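Local coordinates for protein diguanylate cyclase/phosphodiesterase (PDB 3MTK) that probably takes part in cyclic di-GMP turnover as a cyclic-guanylate-specific phosphodiesterase, the piece in question being its GGDEF domain, at residues D10-L15 with E61-I66; L110-N115 with V121-G126; Y38-E43 with E95-F100; N19-W24 with R87-C92. All coordinates share one frame; numbering follows the deposited sequence.

Three loops open in succession from the N terminus before any closes. Contact 1 starts in the turn after helix 3-8, contact 4 on helix 18-30 and contact 3 on strand 37-44; they close in the same order, on helix 56-74, strand 87-93 and helix 97-108, so each crosses the other two. Contact 2 opens only after all have closed, spanning a short hairpin before strand 123-129. Contacts 2, 3 and 4 reach the same mixed sheet, on neighbouring strands: backbone pairing joins contact 4 to contact 3 and contact 3 to contact 2. Contact 1 lies beside it on helix 56-74, touching contact 2 through His65 and contact 4 through Phe88.

Contact 1 of 4, residues D10-L15 with E61-I66; sequences DELTGL and ELIIHI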
# COMPACT_ATOMS: atom_id res chain seq x y z
N ASP A 10 1.87 -13.43 -0.17
CA ASP A 10 2.60 -13.13 -1.38
C ASP A 10 3.96 -13.82 -1.38
O ASP A 10 4.78 -13.64 -0.48
CB ASP A 10 2.76 -11.61 -1.52
CG ASP A 10 3.49 -11.22 -2.79
OD1 ASP A 10 4.71 -10.98 -2.74
OD2 ASP A 10 2.83 -11.16 -3.85
N GLU A 11 4.18 -14.64 -2.40
CA GLU A 11 5.42 -15.40 -2.55
C GLU A 11 6.67 -14.59 -2.24
O GLU A 11 7.36 -14.84 -1.25
CB GLU A 11 5.49 -15.93 -3.99
CG GLU A 11 6.81 -16.59 -4.35
CD GLU A 11 7.12 -17.79 -3.48
OE1 GLU A 11 6.42 -18.82 -3.62
OE2 GLU A 11 8.05 -17.71 -2.66
N LEU A 12 6.97 -13.62 -3.10
CA LEU A 12 8.15 -12.78 -2.98
C LEU A 12 8.27 -11.96 -1.71
O LEU A 12 9.35 -11.85 -1.12
CB LEU A 12 8.24 -11.82 -4.17
CG LEU A 12 9.51 -10.96 -4.21
CD1 LEU A 12 10.63 -11.77 -4.85
CD2 LEU A 12 9.27 -9.67 -5.00
N THR A 13 7.17 -11.35 -1.29
CA THR A 13 7.23 -10.49 -0.12
C THR A 13 6.93 -11.15 1.21
O THR A 13 7.48 -10.75 2.24
CB THR A 13 6.27 -9.29 -0.30
OG1 THR A 13 6.54 -8.32 0.71
CG2 THR A 13 4.85 -9.73 -0.13
N GLY A 14 6.06 -12.14 1.21
CA GLY A 14 5.73 -12.78 2.47
C GLY A 14 4.57 -12.04 3.11
O GLY A 14 3.98 -12.49 4.08
N LEU A 15 4.26 -10.87 2.57
CA LEU A 15 3.14 -10.10 3.11
C LEU A 15 1.85 -10.80 2.73
O LEU A 15 1.79 -11.55 1.76
CB LEU A 15 3.14 -8.68 2.52
CG LEU A 15 3.72 -7.55 3.37
CD1 LEU A 15 4.90 -8.07 4.17
CD2 LEU A 15 4.13 -6.40 2.47
N GLU A 61 14.12 -7.64 -5.59
CA GLU A 61 14.82 -7.33 -4.35
C GLU A 61 14.33 -5.97 -3.86
O GLU A 61 14.10 -5.77 -2.67
CB GLU A 61 16.33 -7.28 -4.60
CG GLU A 61 17.07 -8.52 -4.13
CD GLU A 61 17.06 -8.66 -2.61
OE1 GLU A 61 17.57 -7.74 -1.94
OE2 GLU A 61 16.54 -9.67 -2.10
N LEU A 62 14.18 -5.05 -4.80
CA LEU A 62 13.69 -3.71 -4.51
C LEU A 62 12.30 -3.79 -3.85
O LEU A 62 12.03 -3.14 -2.84
CB LEU A 62 13.58 -2.93 -5.81
CG LEU A 62 13.80 -1.42 -5.83
CD1 LEU A 62 12.98 -0.87 -6.99
CD2 LEU A 62 13.42 -0.76 -4.51
N ILE A 63 11.43 -4.61 -4.44
CA ILE A 63 10.07 -4.79 -3.93
C ILE A 63 10.14 -5.28 -2.49
O ILE A 63 9.41 -4.80 -1.62
CB ILE A 63 9.28 -5.82 -4.79
CG1 ILE A 63 9.07 -5.29 -6.20
CG2 ILE A 63 7.91 -6.11 -4.16
CD1 ILE A 63 8.17 -4.08 -6.27
N ILE A 64 11.02 -6.25 -2.23
CA ILE A 64 11.15 -6.74 -0.86
C ILE A 64 11.54 -5.56 0.01
O ILE A 64 10.89 -5.29 1.02
CB ILE A 64 12.22 -7.85 -0.74
CG1 ILE A 64 11.73 -9.12 -1.45
CG2 ILE A 64 12.48 -8.16 0.72
CD1 ILE A 64 12.72 -10.29 -1.38
N HIS A 65 12.61 -4.86 -0.38
CA HIS A 65 13.05 -3.68 0.38
C HIS A 65 11.86 -2.78 0.65
O HIS A 65 11.64 -2.35 1.78
CB HIS A 65 14.09 -2.89 -0.41
CG HIS A 65 15.49 -3.38 -0.21
ND1 HIS A 65 15.87 -4.68 -0.47
CD2 HIS A 65 16.61 -2.74 0.21
CE1 HIS A 65 17.16 -4.82 -0.21
NE2 HIS A 65 17.63 -3.66 0.21
N ILE A 66 11.08 -2.49 -0.39
CA ILE A 66 9.93 -1.62 -0.22
C ILE A 66 8.94 -2.19 0.79
O ILE A 66 8.51 -1.48 1.70
CB ILE A 66 9.19 -1.37 -1.55
CG1 ILE A 66 10.10 -0.59 -2.51
CG2 ILE A 66 7.92 -0.58 -1.30
CD1 ILE A 66 9.52 -0.39 -3.88
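Leu12, set in the turn that carries the DxLTGL signature of GGDEF domains, rests on Ile63 and Ile64 of helix 56-74. The contact is apolar and partly exposed; Leu12 makes every close side-chain contact from the turn, with Thr13 adding looser cover. CG of Leu12 stands anti to its own backbone N (chi1 -176°), which carries methyl CD2 across to the helix. CD2 of Leu12 lies 3.9 Å from CB of Ile63, and it is equally near CG2, so one methyl sits against the root and branch of the isoleucine; the two side chains meet at about a right angle. Ile64 slants past Leu12 with an extended CG1-CD1 arm (chi2 -179°). Its CG1 comes within 4.0 Å of CG of Leu12 and also passes the backbone, 3.6 Å from O of Leu12.

The shape of the turn rests on its own backbone bonds. Asp10 N donates to O of Leu15 at 2.7 Å, closing the two ends, while Gly14 N donates to O of Asp10. Gly14 has a positive phi (88°), a backbone conformation that glycine adopts readily, consistent with its place in the signature. Thr13 and Leu15 extend the packing of the turn to Ser67 of the same helix, and Lys82 of strand 79-84 lies beside Ile63. In the helix turn from Glu61 to His65 a side chain adds a second, bent bond: O of Glu61 accepts from both N and ND1 of His65, with ND1 3.0 Å away and above the carbonyl plane.

Contact 2 of 4, residues L110-N115 with V121-G126; sequences LPYNVN and VNFNIG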
# COMPACT_ATOMS: atom_id res chain seq x y z
N LEU A 110 12.81 7.87 0.21
CA LEU A 110 14.23 7.74 0.54
C LEU A 110 14.85 6.61 -0.29
O LEU A 110 14.22 5.59 -0.53
CB LEU A 110 14.41 7.46 2.04
CG LEU A 110 14.82 8.64 2.93
CD1 LEU A 110 13.95 9.83 2.66
CD2 LEU A 110 14.72 8.23 4.37
N PRO A 111 16.11 6.79 -0.72
CA PRO A 111 16.82 5.80 -1.53
C PRO A 111 16.83 4.39 -0.97
O PRO A 111 16.61 4.17 0.22
CB PRO A 111 18.24 6.38 -1.61
CG PRO A 111 18.03 7.87 -1.45
CD PRO A 111 16.99 7.92 -0.36
N TYR A 112 17.06 3.42 -1.85
CA TYR A 112 17.14 2.02 -1.46
C TYR A 112 18.49 1.51 -1.94
O TYR A 112 18.86 1.70 -3.10
CB TYR A 112 16.03 1.18 -2.13
CG TYR A 112 14.63 1.55 -1.72
CD1 TYR A 112 13.94 2.56 -2.37
CD2 TYR A 112 14.01 0.91 -0.65
CE1 TYR A 112 12.68 2.94 -1.97
CE2 TYR A 112 12.74 1.28 -0.24
CZ TYR A 112 12.09 2.30 -0.90
OH TYR A 112 10.86 2.70 -0.46
N ASN A 113 19.23 0.89 -1.03
CA ASN A 113 20.54 0.36 -1.37
C ASN A 113 20.32 -1.11 -1.63
O ASN A 113 20.40 -1.93 -0.73
CB ASN A 113 21.52 0.56 -0.19
CG ASN A 113 22.94 0.11 -0.51
OD1 ASN A 113 23.90 0.58 0.10
ND2 ASN A 113 23.09 -0.81 -1.47
N VAL A 114 19.99 -1.42 -2.88
CA VAL A 114 19.74 -2.79 -3.28
C VAL A 114 20.98 -3.36 -3.96
O VAL A 114 21.29 -3.03 -5.10
CB VAL A 114 18.55 -2.86 -4.25
CG1 VAL A 114 18.18 -4.32 -4.50
CG2 VAL A 114 17.38 -2.09 -3.68
N ASN A 115 21.70 -4.22 -3.24
CA ASN A 115 22.91 -4.83 -3.78
C ASN A 115 23.83 -3.76 -4.36
O ASN A 115 24.20 -3.81 -5.54
CB ASN A 115 22.56 -5.85 -4.86
CG ASN A 115 23.77 -6.62 -5.35
OD1 ASN A 115 24.45 -7.31 -4.58
ND2 ASN A 115 24.05 -6.52 -6.66
N VAL A 121 12.61 5.52 -6.15
CA VAL A 121 11.37 5.25 -6.86
C VAL A 121 10.31 6.24 -6.44
O VAL A 121 10.42 6.88 -5.41
CB VAL A 121 10.83 3.86 -6.55
CG1 VAL A 121 11.67 2.82 -7.25
CG2 VAL A 121 10.82 3.65 -5.05
N ASN A 122 9.27 6.34 -7.26
CA ASN A 122 8.15 7.23 -7.00
C ASN A 122 6.94 6.40 -6.64
O ASN A 122 6.88 5.22 -6.97
CB ASN A 122 7.85 8.06 -8.23
CG ASN A 122 8.88 9.13 -8.44
OD1 ASN A 122 9.14 9.55 -9.57
ND2 ASN A 122 9.47 9.59 -7.35
N PHE A 123 5.99 7.04 -5.95
CA PHE A 123 4.78 6.37 -5.51
C PHE A 123 3.57 7.28 -5.66
O PHE A 123 3.69 8.43 -6.07
CB PHE A 123 4.86 5.99 -4.02
CG PHE A 123 6.07 5.16 -3.64
CD1 PHE A 123 7.33 5.74 -3.52
CD2 PHE A 123 5.94 3.81 -3.38
CE1 PHE A 123 8.44 4.99 -3.15
CE2 PHE A 123 7.04 3.04 -3.00
CZ PHE A 123 8.30 3.64 -2.89
N ASN A 124 2.42 6.73 -5.32
CA ASN A 124 1.15 7.44 -5.30
C ASN A 124 0.32 6.70 -4.27
O ASN A 124 0.47 5.48 -4.09
CB ASN A 124 0.48 7.44 -6.67
CG ASN A 124 0.80 8.71 -7.45
OD1 ASN A 124 0.39 9.82 -7.07
ND2 ASN A 124 1.56 8.57 -8.53
N ILE A 125 -0.53 7.44 -3.56
CA ILE A 125 -1.33 6.84 -2.51
C ILE A 125 -2.80 7.21 -2.56
O ILE A 125 -3.16 8.38 -2.69
CB ILE A 125 -0.75 7.22 -1.13
CG1 ILE A 125 0.53 6.42 -0.88
CG2 ILE A 125 -1.76 6.98 -0.04
CD1 ILE A 125 1.24 6.77 0.43
N GLY A 126 -3.64 6.18 -2.46
CA GLY A 126 -5.07 6.38 -2.44
C GLY A 126 -5.54 5.82 -1.11
O GLY A 126 -5.18 4.70 -0.75
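Tyr112 touches both Val121 and Phe123, and its contact is made by ring atom CE1 and the hydroxyl. Two kinds of interaction can be separated. The first is apolar: CE1 of Tyr112 lies 3.7 Å from CG2 of Val121, the two side chains meeting at about a right angle. The Tyr112 ring stands with CG anti to the carbonyl carbon (chi1 -64°), which directs it off the short strand 112-114 toward strand 123-129.

The second is an encounter of two aromatic ends arriving from opposite directions. OH of Tyr112 sits 3.7 Å from CZ of Phe123, while the nearest ring carbons, CZ of Tyr112 and CZ of Phe123, are 4.5 Å apart.

Polar support comes from outside the two segments. Arg69 of helix 56-74 makes a cation-pi contact with the Tyr112 ring, and its guanidinium also donates to O of Leu110 and to O of Pro111. Backbone bonds between Tyr112 and Ile119 belong to the hairpin of strands 112-114 and 117-119. All three touching side chains are buried, and the join between hairpin and strand is made by van der Waals contact, with the tyrosine ring also held by Arg69 and by Leu62, His65 and Ile66 of helix 56-74.

Contact 3 of 4, residues Y38-E43 with E95-F100; sequences YLIFLE and ENISDF
Ile97, the first residue after the N-cap of helix 97-108, lies over one face of the Tyr38 ring on strand 37-44, and this pair buries most of the contact. The interaction is CH-pi: CG2 of Ile97 is 3.7 Å from the centroid of the Tyr38 ring and 17° off the ring normal. This methyl lies nearest the hydroxyl end, 3.5 Å from CZ of Tyr38. With CG1 opposite the backbone N (chi1 -174°), CG2 falls between the backbone N and the carbonyl carbon, and it is this methyl that lies over the ring. The modelled place of CD1 of Ile97, pressed against the root of the tyrosine, is too close to be credible and supports no claim.

The second apolar group is Ile40 with Phe100. CD1 of Ile40 approaches the edge of the Phe100 ring near its plane, 3.9 Å from CE2 of Phe100, so that the aliphatic tip meets the rim and not the face.

Within segment 95-100, side-chain hydrogen bonds gather at the helix start. Asn96 is the N-cap: its OD1 accepts from N of Asp99 at 2.9 Å, the N-H pointing at the oxygen with an angle of 159°, and also from OG of Ser98 at 3.1 Å. Two donors thus hold the amide oxygen and cap the helix at the turn that carries Ile97.

Strand 37-44 runs antiparallel between 87-93 and 123-129. Helix 97-108 covers the face bearing Tyr38, Ile40 and Leu42, whereas Leu39 and Phe41 face helix 137-154.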
# COMPACT_ATOMS: atom_id res chain seq x y z
N TYR A 38 -8.29 3.54 8.41
CA TYR A 38 -8.28 3.73 6.97
C TYR A 38 -7.65 2.62 6.15
O TYR A 38 -6.76 1.91 6.61
CB TYR A 38 -7.57 5.04 6.61
CG TYR A 38 -8.17 6.29 7.22
CD1 TYR A 38 -8.01 6.57 8.58
CD2 TYR A 38 -8.90 7.18 6.44
CE1 TYR A 38 -8.56 7.71 9.14
CE2 TYR A 38 -9.45 8.33 7.00
CZ TYR A 38 -9.28 8.59 8.35
OH TYR A 38 -9.83 9.72 8.89
N LEU A 39 -8.14 2.48 4.92
CA LEU A 39 -7.59 1.53 3.98
C LEU A 39 -6.73 2.43 3.10
O LEU A 39 -7.19 3.49 2.66
CB LEU A 39 -8.69 0.89 3.12
CG LEU A 39 -8.17 -0.07 2.05
CD1 LEU A 39 -7.40 -1.21 2.70
CD2 LEU A 39 -9.32 -0.61 1.24
N ILE A 40 -5.49 2.03 2.85
CA ILE A 40 -4.59 2.82 2.02
C ILE A 40 -3.97 1.96 0.93
O ILE A 40 -3.51 0.84 1.18
CB ILE A 40 -3.45 3.43 2.87
CG1 ILE A 40 -4.04 4.27 4.00
CG2 ILE A 40 -2.57 4.32 2.01
CD1 ILE A 40 -3.06 4.58 5.09
N PHE A 41 -3.96 2.51 -0.28
CA PHE A 41 -3.40 1.85 -1.45
C PHE A 41 -2.14 2.60 -1.89
O PHE A 41 -2.18 3.79 -2.19
CB PHE A 41 -4.43 1.86 -2.59
CG PHE A 41 -5.34 0.65 -2.62
CD1 PHE A 41 -5.34 -0.27 -1.57
CD2 PHE A 41 -6.20 0.45 -3.69
CE1 PHE A 41 -6.21 -1.38 -1.60
CE2 PHE A 41 -7.07 -0.66 -3.72
CZ PHE A 41 -7.07 -1.58 -2.67
N LEU A 42 -1.01 1.90 -1.92
CA LEU A 42 0.23 2.53 -2.36
C LEU A 42 0.69 1.88 -3.65
O LEU A 42 0.79 0.64 -3.74
CB LEU A 42 1.37 2.39 -1.34
CG LEU A 42 1.35 3.03 0.03
CD1 LEU A 42 0.52 2.18 1.01
CD2 LEU A 42 2.78 3.11 0.53
N GLU A 43 0.98 2.69 -4.65
CA GLU A 43 1.43 2.16 -5.92
C GLU A 43 2.87 2.59 -6.21
O GLU A 43 3.22 3.76 -6.10
CB GLU A 43 0.51 2.63 -7.05
CG GLU A 43 0.87 2.04 -8.41
CD GLU A 43 -0.11 2.41 -9.50
OE1 GLU A 43 -1.30 2.62 -9.18
OE2 GLU A 43 0.30 2.47 -10.67
N GLU A 95 -5.67 8.98 14.11
CA GLU A 95 -6.37 10.22 14.37
C GLU A 95 -6.06 11.21 13.25
O GLU A 95 -6.95 11.93 12.79
CB GLU A 95 -5.95 10.78 15.73
CG GLU A 95 -6.40 9.92 16.91
CD GLU A 95 -5.94 10.45 18.25
OE1 GLU A 95 -6.39 9.90 19.29
OE2 GLU A 95 -5.14 11.41 18.28
N ASN A 96 -4.81 11.23 12.83
CA ASN A 96 -4.36 12.10 11.74
C ASN A 96 -3.74 11.20 10.67
O ASN A 96 -2.56 10.85 10.74
CB ASN A 96 -3.33 13.11 12.23
CG ASN A 96 -2.99 14.15 11.18
OD1 ASN A 96 -2.66 13.81 10.04
ND2 ASN A 96 -3.07 15.42 11.56
N ILE A 97 -4.55 10.82 9.68
CA ILE A 97 -4.08 9.93 8.63
C ILE A 97 -3.26 10.61 7.52
O ILE A 97 -2.40 9.97 6.92
CB ILE A 97 -5.25 9.15 7.99
CG1 ILE A 97 -4.70 8.13 7.00
CG2 ILE A 97 -6.26 10.12 7.37
CD1 ILE A 97 -5.67 7.67 5.96
N SER A 98 -3.51 11.89 7.26
CA SER A 98 -2.75 12.59 6.23
C SER A 98 -1.27 12.62 6.62
O SER A 98 -0.41 12.22 5.84
CB SER A 98 -3.27 14.02 6.03
OG SER A 98 -2.97 14.82 7.16
N ASP A 99 -0.98 13.08 7.83
CA ASP A 99 0.39 13.15 8.31
C ASP A 99 1.02 11.76 8.29
O ASP A 99 2.21 11.61 8.01
CB ASP A 99 0.43 13.71 9.73
CG ASP A 99 1.69 13.30 10.49
OD1 ASP A 99 2.80 13.70 10.08
OD2 ASP A 99 1.56 12.57 11.50
N PHE A 100 0.21 10.75 8.59
CA PHE A 100 0.66 9.37 8.60
C PHE A 100 1.13 9.03 7.19
O PHE A 100 2.19 8.43 6.99
CB PHE A 100 -0.49 8.45 9.00
CG PHE A 100 -0.15 6.99 8.93
CD1 PHE A 100 0.60 6.39 9.94
CD2 PHE A 100 -0.56 6.21 7.85
CE1 PHE A 100 0.95 5.03 9.86
CE2 PHE A 100 -0.22 4.86 7.76
CZ PHE A 100 0.54 4.27 8.77

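Contact 4 of 4, residues N19-W24 with R87-C92; sequences NSLIRW and RFAIIC
Leu21 of helix 18-30 straddles two residues of strand 87-93, using one methyl for each. CD2 of Leu21 lies 3.9 Å from CB of Ala89, and CD1 of Leu21 lies 3.6 Å from CD1 of Ile91. CG of Leu21 stands opposite its own N (chi1 169°), which swings both methyls to the strand although CB does not aim at it. The backbones are closest at the same place, with CA of Leu21 7.9 Å from CA of Ala89.

Ile91, two residues on along the same strand face, answers from a different direction. Its CG1 lies anti to the carbonyl carbon (chi1 -59°), and a further bend at chi2 of -64° turns the CD1 methyl back toward Leu21, the two side chains slanting past each other. Ala89 and Ile91 both point toward the helix, as residues i and i+2 of a strand do, while Ile90 points away and packs on Ile70 of helix 56-74.

All three touching side chains are buried and apolar. Met141 of helix 137-154 also lies against Leu21, placing the two helices together on this face of the sheet. At the strand's start Arg87, in the place of the glutamate of the canonical GGDEF sequence, forms a salt bridge with Asp145 of helix 137-154. A helix lying against the second strand of the signature hairpin, with helix 56-74 on the opposite face, is characteristic of the nucleotide cyclase-like alpha/beta fold of GGDEF domains.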
# COMPACT_ATOMS: atom_id res chain seq x y z
N ASN A 19 -6.42 -11.57 -0.87
CA ASN A 19 -7.45 -12.39 -0.25
C ASN A 19 -7.47 -12.13 1.26
O ASN A 19 -8.54 -11.97 1.87
CB ASN A 19 -7.19 -13.88 -0.51
CG ASN A 19 -7.42 -14.27 -1.95
OD1 ASN A 19 -8.34 -13.77 -2.60
ND2 ASN A 19 -6.59 -15.18 -2.47
N SER A 20 -6.28 -12.08 1.84
CA SER A 20 -6.14 -11.82 3.26
C SER A 20 -6.65 -10.42 3.56
O SER A 20 -7.27 -10.19 4.60
CB SER A 20 -4.68 -11.95 3.68
OG SER A 20 -4.18 -13.23 3.31
N LEU A 21 -6.41 -9.48 2.65
CA LEU A 21 -6.89 -8.12 2.83
C LEU A 21 -8.41 -8.14 2.92
O LEU A 21 -9.00 -7.43 3.74
CB LEU A 21 -6.49 -7.22 1.65
CG LEU A 21 -7.16 -5.84 1.60
CD1 LEU A 21 -6.84 -5.08 2.87
CD2 LEU A 21 -6.70 -5.05 0.39
N ILE A 22 -9.04 -8.94 2.08
CA ILE A 22 -10.49 -9.04 2.07
C ILE A 22 -11.07 -9.61 3.37
O ILE A 22 -12.01 -9.04 3.94
CB ILE A 22 -10.95 -9.85 0.86
CG1 ILE A 22 -10.68 -9.04 -0.41
CG2 ILE A 22 -12.43 -10.21 1.00
CD1 ILE A 22 -11.07 -9.74 -1.71
N ARG A 23 -10.53 -10.73 3.85
CA ARG A 23 -11.02 -11.31 5.10
C ARG A 23 -10.94 -10.25 6.19
O ARG A 23 -11.94 -9.91 6.81
CB ARG A 23 -10.17 -12.51 5.54
CG ARG A 23 -10.44 -13.82 4.82
CD ARG A 23 -9.84 -14.99 5.62
NE ARG A 23 -8.51 -14.66 6.12
CZ ARG A 23 -7.78 -15.45 6.91
NH1 ARG A 23 -8.26 -16.62 7.30
NH2 ARG A 23 -6.57 -15.05 7.30
N TRP A 24 -9.74 -9.71 6.40
CA TRP A 24 -9.56 -8.70 7.43
C TRP A 24 -10.43 -7.48 7.21
O TRP A 24 -10.77 -6.80 8.17
CB TRP A 24 -8.09 -8.30 7.54
CG TRP A 24 -7.30 -9.17 8.50
CD1 TRP A 24 -7.65 -9.50 9.79
CD2 TRP A 24 -6.04 -9.80 8.26
NE1 TRP A 24 -6.68 -10.28 10.36
CE2 TRP A 24 -5.68 -10.48 9.44
CE3 TRP A 24 -5.17 -9.85 7.16
CZ2 TRP A 24 -4.48 -11.21 9.56
CZ3 TRP A 24 -3.98 -10.57 7.27
CH2 TRP A 24 -3.65 -11.23 8.46
N ARG A 87 1.63 -2.87 -6.22
CA ARG A 87 0.76 -2.19 -5.28
C ARG A 87 0.65 -2.82 -3.91
O ARG A 87 0.54 -4.04 -3.79
CB ARG A 87 -0.63 -2.05 -5.89
CG ARG A 87 -1.71 -1.60 -4.93
CD ARG A 87 -3.05 -1.52 -5.63
NE ARG A 87 -3.00 -0.65 -6.82
CZ ARG A 87 -4.08 -0.25 -7.48
NH1 ARG A 87 -5.28 -0.64 -7.08
NH2 ARG A 87 -3.96 0.54 -8.54
N PHE A 88 0.67 -1.98 -2.88
CA PHE A 88 0.57 -2.44 -1.50
C PHE A 88 -0.68 -1.84 -0.87
O PHE A 88 -1.21 -0.84 -1.37
CB PHE A 88 1.79 -1.99 -0.68
CG PHE A 88 3.07 -2.65 -1.07
CD1 PHE A 88 3.51 -3.79 -0.40
CD2 PHE A 88 3.89 -2.11 -2.06
CE1 PHE A 88 4.75 -4.39 -0.71
CE2 PHE A 88 5.12 -2.69 -2.37
CZ PHE A 88 5.55 -3.83 -1.69
N ALA A 89 -1.12 -2.44 0.23
CA ALA A 89 -2.30 -1.98 0.96
C ALA A 89 -2.04 -1.95 2.47
O ALA A 89 -1.31 -2.79 3.00
CB ALA A 89 -3.50 -2.88 0.67
N ILE A 90 -2.63 -0.98 3.15
CA ILE A 90 -2.46 -0.88 4.59
C ILE A 90 -3.80 -0.66 5.28
O ILE A 90 -4.68 0.03 4.76
CB ILE A 90 -1.56 0.31 5.00
CG1 ILE A 90 -0.21 0.24 4.28
CG2 ILE A 90 -1.37 0.31 6.51
CD1 ILE A 90 0.67 -0.90 4.72
N ILE A 91 -3.96 -1.27 6.44
CA ILE A 91 -5.15 -1.09 7.25
C ILE A 91 -4.56 -0.35 8.43
O ILE A 91 -3.63 -0.86 9.07
CB ILE A 91 -5.72 -2.40 7.81
CG1 ILE A 91 -6.07 -3.36 6.67
CG2 ILE A 91 -6.93 -2.08 8.67
CD1 ILE A 91 -7.15 -2.89 5.77
N CYS A 92 -5.05 0.85 8.73
CA CYS A 92 -4.50 1.58 9.86
C CYS A 92 -5.50 2.46 10.58
O CYS A 92 -6.37 3.08 9.96
CB CYS A 92 -3.33 2.45 9.41
SG CYS A 92 -3.84 3.93 8.54